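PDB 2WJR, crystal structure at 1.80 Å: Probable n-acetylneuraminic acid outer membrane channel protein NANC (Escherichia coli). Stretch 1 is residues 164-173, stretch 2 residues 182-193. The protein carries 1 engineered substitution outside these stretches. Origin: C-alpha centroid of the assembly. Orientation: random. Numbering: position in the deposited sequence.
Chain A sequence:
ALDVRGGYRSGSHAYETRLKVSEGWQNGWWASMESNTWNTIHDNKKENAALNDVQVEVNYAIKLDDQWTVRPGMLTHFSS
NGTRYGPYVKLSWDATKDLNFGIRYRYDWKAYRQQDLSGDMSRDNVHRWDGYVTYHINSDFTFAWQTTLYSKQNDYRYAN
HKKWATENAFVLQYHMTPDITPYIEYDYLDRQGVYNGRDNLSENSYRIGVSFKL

Stretch 1 164-173: WATENAFVLQ
Stretch 2 (182-193) PYIEYDYLDRQG

Antiparallel neighbours in a β-barrel alternate two kinds of residue pair, and this pairing from an outer membrane channel illustrates the rule. Stretch 1 is strand throughout; stretch 2 is strand from Pro 182 to Tyr 188, and the two axes approach to 4.7 Å with N-to-C directions 166° apart. Within the two strands the backbone torsions are extended, with phi/psi -123/122 at Phe 170 and -121/131 at Tyr 186; beyond them Leu 189 (-105/32), Arg 191 (-86/65) and Gln 192 (-115/10) depart from this. The register sets Gln 173 opposite Tyr 183 and Asn 168 opposite Tyr 188.

In the hydrogen-bonded pairs, each residue both donates and accepts. Asn 168 N lies 3.0 Å from Tyr 188 O, and Tyr 188 N 2.9 Å from Asn 168 O; Phe 170 N reaches Tyr 186 O at 2.8 Å, and Tyr 186 N reaches Phe 170 O at 2.9 Å; Leu 172 N to Ile 184 O is 2.9 Å, and Ile 184 N to Leu 172 O is 3.0 Å. The CA atoms are 5.3 Å apart in Asn 168–Tyr 188 and Phe 170–Tyr 186, and 5.4 Å in Leu 172–Ile 184. Between them, the CA atoms of Ala 169 and Asp 187 are 4.3 Å apart and those of Val 171 and Glu 185 4.4 Å; beyond the Leu 172–Ile 184 pair, the CA atoms of Gln 173 and Tyr 183 are 4.2 Å apart. CA-H...O contacts add to the ladder, such as Asp 187 CA to Asn 168 O, 3.1 Å.

The ladder ends where stretch 2 leaves the strand. Asp 190 adopts phi/psi 67/-170 and chi1 t, and its carboxylate serves as acceptor: Thr 166 N donates to Asp 190 OD2 at 3.0 Å. Gln 192 NE2 donates to Leu 189 O at 2.9 Å, while Gln 192 CD packs 3.8 Å from Ala 165 CB. A water beside this end accepts from Asn 168 ND2 at 3.0 Å, donates to Tyr 188 O at 2.8 Å, and bonds Thr 166 OG1 at 3.1 Å.

Side chains alternate between the sheet's faces. On the face of Asn 168, Phe 170 and Leu 172, Phe 170 (chi1 m, chi2 90°) brings CD1 to 3.9 Å from CD2 of Tyr 186 (chi1 t), at the edge of the tyrosine ring, and Leu 172 CB (chi1 t, chi2 p) lies 4.0 Å from Ile 184 CG1 (chi1 p, chi2 t).

The other face mixes polarity. Val 171 CG1 (chi1 t) packs 3.8 Å from Tyr 183 CD2 (chi1 p). Glu 185 (chi1 t, chi2 t) and Asp 187 (chi1 m) bring Glu 185 OE1 and Asp 187 OD1 2.5 Å apart. Ala 169 CB sits against this pair, 3.1 Å from Asp 187 OD1 and 3.8 Å from Glu 185 OE1.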

ATOM      1  N   TRP A 164      -2.128  12.891  11.246  1.00 21.10           N
ATOM      2  CA  TRP A 164      -1.153  12.309  10.305  1.00 20.89           C
ATOM      3  C   TRP A 164      -0.592  11.063  10.898  1.00 20.75           C
ATOM      4  O   TRP A 164      -0.662  10.850  12.110  1.00 20.52           O
ATOM      5  CB  TRP A 164      -0.033  13.281   9.981  1.00 20.77           C
ATOM      6  CG  TRP A 164       0.835  13.650  11.156  1.00 23.67           C
ATOM      7  CD1 TRP A 164       0.573  14.602  12.096  1.00 26.12           C
ATOM      8  CD2 TRP A 164       2.113  13.091  11.497  1.00 26.37           C
ATOM      9  NE1 TRP A 164       1.592  14.655  13.014  1.00 28.36           N
ATOM     10  CE2 TRP A 164       2.555  13.745  12.667  1.00 27.70           C
ATOM     11  CE3 TRP A 164       2.928  12.099  10.929  1.00 29.30           C
ATOM     12  CZ2 TRP A 164       3.774  13.448  13.276  1.00 28.17           C
ATOM     13  CZ3 TRP A 164       4.131  11.787  11.539  1.00 30.00           C
ATOM     14  CH2 TRP A 164       4.548  12.464  12.707  1.00 30.67           C
ATOM     15  N   ALA A 165      -0.038  10.206  10.038  1.00 19.76           N
ATOM     16  CA  ALA A 165       0.612   9.007  10.489  1.00 19.01           C
ATOM     17  C   ALA A 165       1.518   8.499   9.387  1.00 19.28           C
ATOM     18  O   ALA A 165       1.496   8.998   8.247  1.00 18.32           O
ATOM     19  CB  ALA A 165      -0.387   7.941  10.857  1.00 19.10           C
ATOM     20  N   THR A 166       2.286   7.497   9.751  1.00 19.83           N
ATOM     21  CA  THR A 166       3.300   6.909   8.870  1.00 20.07           C
ATOM     22  C   THR A 166       3.124   5.404   8.760  1.00 20.63           C
ATOM     23  O   THR A 166       2.441   4.762   9.581  1.00 21.02           O
ATOM     24  CB  THR A 166       4.749   7.249   9.353  1.00 20.66           C
ATOM     25  OG1 THR A 166       4.981   6.681  10.651  1.00 22.79           O
ATOM     26  CG2 THR A 166       4.963   8.736   9.387  1.00 21.18           C
ATOM     27  N   GLU A 167       3.672   4.842   7.685  1.00 19.93           N
ATOM     28  CA  GLU A 167       3.877   3.413   7.601  1.00 20.28           C
ATOM     29  C   GLU A 167       5.261   3.199   7.005  1.00 19.84           C
ATOM     30  O   GLU A 167       5.735   3.995   6.185  1.00 17.92           O
ATOM     31  CB  GLU A 167       2.825   2.718   6.729  1.00 20.98           C
ATOM     32  CG  GLU A 167       1.357   2.983   7.112  1.00 22.52           C
ATOM     33  CD  GLU A 167       0.368   2.179   6.266  1.00 26.49           C
ATOM     34  OE1 GLU A 167       0.811   1.320   5.459  1.00 28.54           O
ATOM     35  OE2 GLU A 167      -0.856   2.406   6.408  1.00 28.03           O
ATOM     36  N   ASN A 168       5.897   2.126   7.431  1.00 19.99           N
ATOM     37  CA  ASN A 168       7.133   1.685   6.838  1.00 20.23           C
ATOM     38  C   ASN A 168       7.063   0.195   6.630  1.00 20.61           C
ATOM     39  O   ASN A 168       6.850  -0.567   7.581  1.00 20.24           O
ATOM     40  CB  ASN A 168       8.320   2.074   7.713  1.00 20.04           C
ATOM     41  CG  ASN A 168       8.689   3.533   7.566  1.00 21.85           C
ATOM     42  OD1 ASN A 168       9.335   3.925   6.589  1.00 22.97           O
ATOM     43  ND2 ASN A 168       8.244   4.367   8.528  1.00 20.66           N
ATOM     44  N   ALA A 169       7.226  -0.212   5.364  1.00 20.44           N
ATOM     45  CA  ALA A 169       7.157  -1.611   4.958  1.00 20.48           C
ATOM     46  C   ALA A 169       8.538  -2.052   4.442  1.00 20.95           C
ATOM     47  O   ALA A 169       9.134  -1.373   3.609  1.00 20.94           O
ATOM     48  CB  ALA A 169       6.070  -1.805   3.871  1.00 20.68           C
ATOM     49  N   PHE A 170       9.023  -3.175   4.960  1.00 20.97           N
ATOM     50  CA  PHE A 170      10.319  -3.745   4.595  1.00 22.47           C
ATOM     51  C   PHE A 170      10.073  -5.155   4.095  1.00 22.83           C
ATOM     52  O   PHE A 170       9.522  -5.988   4.819  1.00 22.49           O
ATOM     53  CB  PHE A 170      11.277  -3.764   5.795  1.00 22.53           C
ATOM     54  CG  PHE A 170      11.431  -2.436   6.451  1.00 22.76           C
ATOM     55  CD1 PHE A 170      10.596  -2.054   7.489  1.00 23.57           C
ATOM     56  CD2 PHE A 170      12.401  -1.546   6.022  1.00 24.28           C
ATOM     57  CE1 PHE A 170      10.734  -0.808   8.083  1.00 23.32           C
ATOM     58  CE2 PHE A 170      12.545  -0.317   6.622  1.00 25.45           C
ATOM     59  CZ  PHE A 170      11.703   0.045   7.659  1.00 23.20           C
ATOM     60  N   VAL A 171      10.494  -5.423   2.863  1.00 23.02           N
ATOM     61  CA  VAL A 171      10.172  -6.677   2.202  1.00 23.42           C
ATOM     62  C   VAL A 171      11.484  -7.323   1.754  1.00 23.80           C
ATOM     63  O   VAL A 171      12.329  -6.660   1.152  1.00 23.08           O
ATOM     64  CB  VAL A 171       9.259  -6.482   0.976  1.00 23.65           C
ATOM     65  CG1 VAL A 171       8.928  -7.861   0.336  1.00 23.18           C
ATOM     66  CG2 VAL A 171       7.958  -5.715   1.320  1.00 23.31           C
ATOM     67  N   LEU A 172      11.666  -8.595   2.103  1.00 24.37           N
ATOM     68  CA  LEU A 172      12.780  -9.389   1.577  1.00 25.02           C
ATOM     69  C   LEU A 172      12.176 -10.447   0.683  1.00 24.95           C
ATOM     70  O   LEU A 172      11.418 -11.307   1.144  1.00 25.46           O
ATOM     71  CB  LEU A 172      13.594 -10.050   2.696  1.00 25.36           C
ATOM     72  CG  LEU A 172      14.818 -10.871   2.244  1.00 26.99           C
ATOM     73  CD1 LEU A 172      15.857  -9.989   1.571  1.00 29.48           C
ATOM     74  CD2 LEU A 172      15.452 -11.618   3.424  1.00 26.82           C
ATOM     75  N   GLN A 173      12.507 -10.367  -0.600  1.00 25.35           N
ATOM     76  CA  GLN A 173      12.027 -11.314  -1.593  1.00 25.41           C
ATOM     77  C   GLN A 173      13.155 -12.292  -1.891  1.00 25.99           C
ATOM     78  O   GLN A 173      14.313 -11.904  -2.027  1.00 25.52           O
ATOM     79  CB  GLN A 173      11.657 -10.603  -2.901  1.00 26.05           C
ATOM     80  CG  GLN A 173      10.507  -9.611  -2.851  1.00 27.09           C
ATOM     81  CD  GLN A 173      10.437  -8.759  -4.114  1.00 30.74           C
ATOM     82  OE1 GLN A 173      11.212  -8.947  -5.054  1.00 32.03           O
ATOM     83  NE2 GLN A 173       9.507  -7.813  -4.137  1.00 33.13           N
ATOM     84  N   PRO A 182       8.882 -16.249  -3.058  1.00 27.17           N
ATOM     85  CA  PRO A 182       8.455 -16.112  -1.663  1.00 26.82           C
ATOM     86  C   PRO A 182       9.048 -14.853  -1.047  1.00 25.74           C
ATOM     87  O   PRO A 182      10.124 -14.420  -1.444  1.00 26.30           O
ATOM     88  CB  PRO A 182       9.039 -17.359  -0.982  1.00 26.90           C
ATOM     89  CG  PRO A 182       9.357 -18.303  -2.106  1.00 28.03           C
ATOM     90  CD  PRO A 182       9.774 -17.416  -3.227  1.00 27.64           C
ATOM     91  N   TYR A 183       8.338 -14.255  -0.095  1.00 25.70           N
ATOM     92  CA  TYR A 183       8.878 -13.101   0.620  1.00 24.38           C
ATOM     93  C   TYR A 183       8.420 -13.033   2.060  1.00 23.97           C
ATOM     94  O   TYR A 183       7.399 -13.607   2.440  1.00 23.89           O
ATOM     95  CB  TYR A 183       8.513 -11.792  -0.090  1.00 24.30           C
ATOM     96  CG  TYR A 183       7.046 -11.483  -0.181  1.00 24.01           C
ATOM     97  CD1 TYR A 183       6.286 -11.919  -1.266  1.00 24.06           C
ATOM     98  CD2 TYR A 183       6.411 -10.715   0.794  1.00 24.18           C
ATOM     99  CE1 TYR A 183       4.927 -11.613  -1.362  1.00 25.00           C
ATOM    100  CE2 TYR A 183       5.064 -10.399   0.702  1.00 24.55           C
ATOM    101  CZ  TYR A 183       4.325 -10.842  -0.375  1.00 23.35           C
ATOM    102  OH  TYR A 183       2.989 -10.538  -0.480  1.00 25.38           O
ATOM    103  N   ILE A 184       9.206 -12.335   2.857  1.00 23.96           N
ATOM    104  CA  ILE A 184       8.806 -11.991   4.215  1.00 24.18           C
ATOM    105  C   ILE A 184       8.824 -10.479   4.333  1.00 23.36           C
ATOM    106  O   ILE A 184       9.514  -9.803   3.579  1.00 23.49           O
ATOM    107  CB  ILE A 184       9.723 -12.643   5.266  1.00 24.36           C
ATOM    108  CG1 ILE A 184      11.163 -12.186   5.103  1.00 25.39           C
ATOM    109  CG2 ILE A 184       9.607 -14.144   5.153  1.00 25.33           C
ATOM    110  CD1 ILE A 184      12.066 -12.644   6.233  1.00 30.47           C
ATOM    111  N   GLU A 185       8.062  -9.964   5.281  1.00 22.82           N
ATOM    112  CA  GLU A 185       7.836  -8.538   5.373  1.00 22.97           C
ATOM    113  C   GLU A 185       7.595  -8.136   6.810  1.00 22.23           C
ATOM    114  O   GLU A 185       6.896  -8.824   7.544  1.00 22.59           O
ATOM    115  CB  GLU A 185       6.639  -8.151   4.487  1.00 23.06           C
ATOM    116  CG  GLU A 185       6.154  -6.718   4.621  1.00 22.60           C
ATOM    117  CD  GLU A 185       5.002  -6.386   3.688  1.00 24.49           C
ATOM    118  OE1 GLU A 185       4.441  -5.265   3.794  1.00 23.22           O
ATOM    119  OE2 GLU A 185       4.667  -7.232   2.847  1.00 23.84           O
ATOM    120  N   TYR A 186       8.203  -7.029   7.204  1.00 22.06           N
ATOM    121  CA  TYR A 186       7.890  -6.392   8.467  1.00 21.71           C
ATOM    122  C   TYR A 186       7.407  -4.968   8.178  1.00 21.28           C
ATOM    123  O   TYR A 186       8.043  -4.228   7.419  1.00 20.58           O
ATOM    124  CB  TYR A 186       9.104  -6.379   9.418  1.00 22.01           C
ATOM    125  CG  TYR A 186       8.881  -5.405  10.560  1.00 22.82           C
ATOM    126  CD1 TYR A 186       8.102  -5.761  11.659  1.00 24.94           C
ATOM    127  CD2 TYR A 186       9.401  -4.113  10.515  1.00 23.14           C
ATOM    128  CE1 TYR A 186       7.852  -4.860  12.686  1.00 26.00           C
ATOM    129  CE2 TYR A 186       9.156  -3.208  11.535  1.00 24.53           C
ATOM    130  CZ  TYR A 186       8.383  -3.590  12.618  1.00 25.62           C
ATOM    131  OH  TYR A 186       8.141  -2.683  13.627  1.00 26.34           O
ATOM    132  N   ASP A 187       6.275  -4.592   8.768  1.00 20.69           N
ATOM    133  CA  ASP A 187       5.807  -3.216   8.691  1.00 20.90           C
ATOM    134  C   ASP A 187       5.633  -2.658  10.092  1.00 21.42           C
ATOM    135  O   ASP A 187       5.275  -3.387  11.029  1.00 22.14           O
ATOM    136  CB  ASP A 187       4.467  -3.105   7.959  1.00 20.89           C
ATOM    137  CG  ASP A 187       4.342  -4.085   6.848  1.00 22.14           C
ATOM    138  OD1 ASP A 187       5.039  -3.912   5.831  1.00 21.27           O
ATOM    139  OD2 ASP A 187       3.558  -5.046   6.995  1.00 23.42           O
ATOM    140  N   TYR A 188       5.927  -1.373  10.219  1.00 22.01           N
ATOM    141  CA  TYR A 188       5.520  -0.609  11.379  1.00 22.38           C
ATOM    142  C   TYR A 188       4.486   0.413  10.915  1.00 22.21           C
ATOM    143  O   TYR A 188       4.772   1.303  10.077  1.00 22.41           O
ATOM    144  CB  TYR A 188       6.704   0.061  12.060  1.00 22.73           C
ATOM    145  CG  TYR A 188       6.231   0.802  13.295  1.00 24.10           C
ATOM    146  CD1 TYR A 188       6.324   2.185  13.378  1.00 24.52           C
ATOM    147  CD2 TYR A 188       5.617   0.111  14.339  1.00 26.42           C
ATOM    148  CE1 TYR A 188       5.866   2.870  14.499  1.00 26.37           C
ATOM    149  CE2 TYR A 188       5.147   0.781  15.461  1.00 27.04           C
ATOM    150  CZ  TYR A 188       5.268   2.162  15.525  1.00 28.22           C
ATOM    151  OH  TYR A 188       4.791   2.829  16.625  1.00 34.23           O
ATOM    152  N   LEU A 189       3.264   0.271  11.430  1.00 21.52           N
ATOM    153  CA  LEU A 189       2.152   1.087  10.965  1.00 21.55           C
ATOM    154  C   LEU A 189       1.762   2.205  11.957  1.00 21.96           C
ATOM    155  O   LEU A 189       0.603   2.614  12.026  1.00 22.25           O
ATOM    156  CB  LEU A 189       0.979   0.175  10.654  1.00 21.39           C
ATOM    157  CG  LEU A 189       1.317  -0.945   9.665  1.00 22.10           C
ATOM    158  CD1 LEU A 189       0.076  -1.799   9.439  1.00 23.08           C
ATOM    159  CD2 LEU A 189       1.848  -0.391   8.320  1.00 20.28           C
ATOM    160  N   ASP A 190       2.759   2.714  12.678  1.00 22.86           N
ATOM    161  CA  ASP A 190       2.579   3.818  13.623  1.00 23.23           C
ATOM    162  C   ASP A 190       1.706   3.283  14.785  1.00 23.29           C
ATOM    163  O   ASP A 190       1.456   2.089  14.882  1.00 22.22           O
ATOM    164  CB  ASP A 190       1.926   5.007  12.888  1.00 23.49           C
ATOM    165  CG  ASP A 190       2.237   6.357  13.522  1.00 26.02           C
ATOM    166  OD1 ASP A 190       2.000   6.532  14.753  1.00 27.92           O
ATOM    167  OD2 ASP A 190       2.658   7.266  12.769  1.00 27.46           O
ATOM    168  N   ARG A 191       1.251   4.156  15.665  1.00 24.14           N
ATOM    169  CA  ARG A 191       0.381   3.708  16.758  1.00 24.86           C
ATOM    170  C   ARG A 191      -1.074   3.682  16.295  1.00 24.94           C
ATOM    171  O   ARG A 191      -1.899   4.429  16.797  1.00 24.73           O
ATOM    172  CB  ARG A 191       0.559   4.626  17.957  1.00 25.30           C
ATOM    173  CG  ARG A 191       1.976   4.601  18.524  1.00 27.03           C
ATOM    174  CD  ARG A 191       2.001   5.296  19.906  1.00 30.87           C
ATOM    175  NE  ARG A 191       1.194   4.519  20.849  1.00 34.52           N
ATOM    176  CZ  ARG A 191       1.602   3.390  21.445  1.00 37.17           C
ATOM    177  NH1 ARG A 191       0.792   2.735  22.283  1.00 39.58           N
ATOM    178  NH2 ARG A 191       2.826   2.919  21.241  1.00 38.16           N
ATOM    179  N   GLN A 192      -1.378   2.803  15.340  1.00 24.62           N
ATOM    180  CA  GLN A 192      -2.686   2.776  14.693  1.00 24.85           C
ATOM    181  C   GLN A 192      -3.446   1.483  14.979  1.00 25.37           C
ATOM    182  O   GLN A 192      -4.493   1.220  14.365  1.00 25.15           O
ATOM    183  CB  GLN A 192      -2.535   2.970  13.176  1.00 24.32           C
ATOM    184  CG  GLN A 192      -2.230   4.399  12.790  1.00 22.92           C
ATOM    185  CD  GLN A 192      -2.319   4.653  11.293  1.00 22.06           C
ATOM    186  OE1 GLN A 192      -3.278   5.252  10.817  1.00 23.47           O
ATOM    187  NE2 GLN A 192      -1.312   4.193  10.542  1.00 20.37           N
ATOM    188  N   GLY A 193      -2.929   0.693  15.914  1.00 26.43           N
ATOM    189  CA  GLY A 193      -3.608  -0.526  16.318  1.00 27.54           C
ATOM    190  C   GLY A 193      -4.854  -0.139  17.107  1.00 28.99           C
ATOM    191  O   GLY A 193      -4.861   0.876  17.833  1.00 28.17           O
TER
HETATM  192  O   HOH W   1       5.961   3.797  10.375  1.00 23.43           O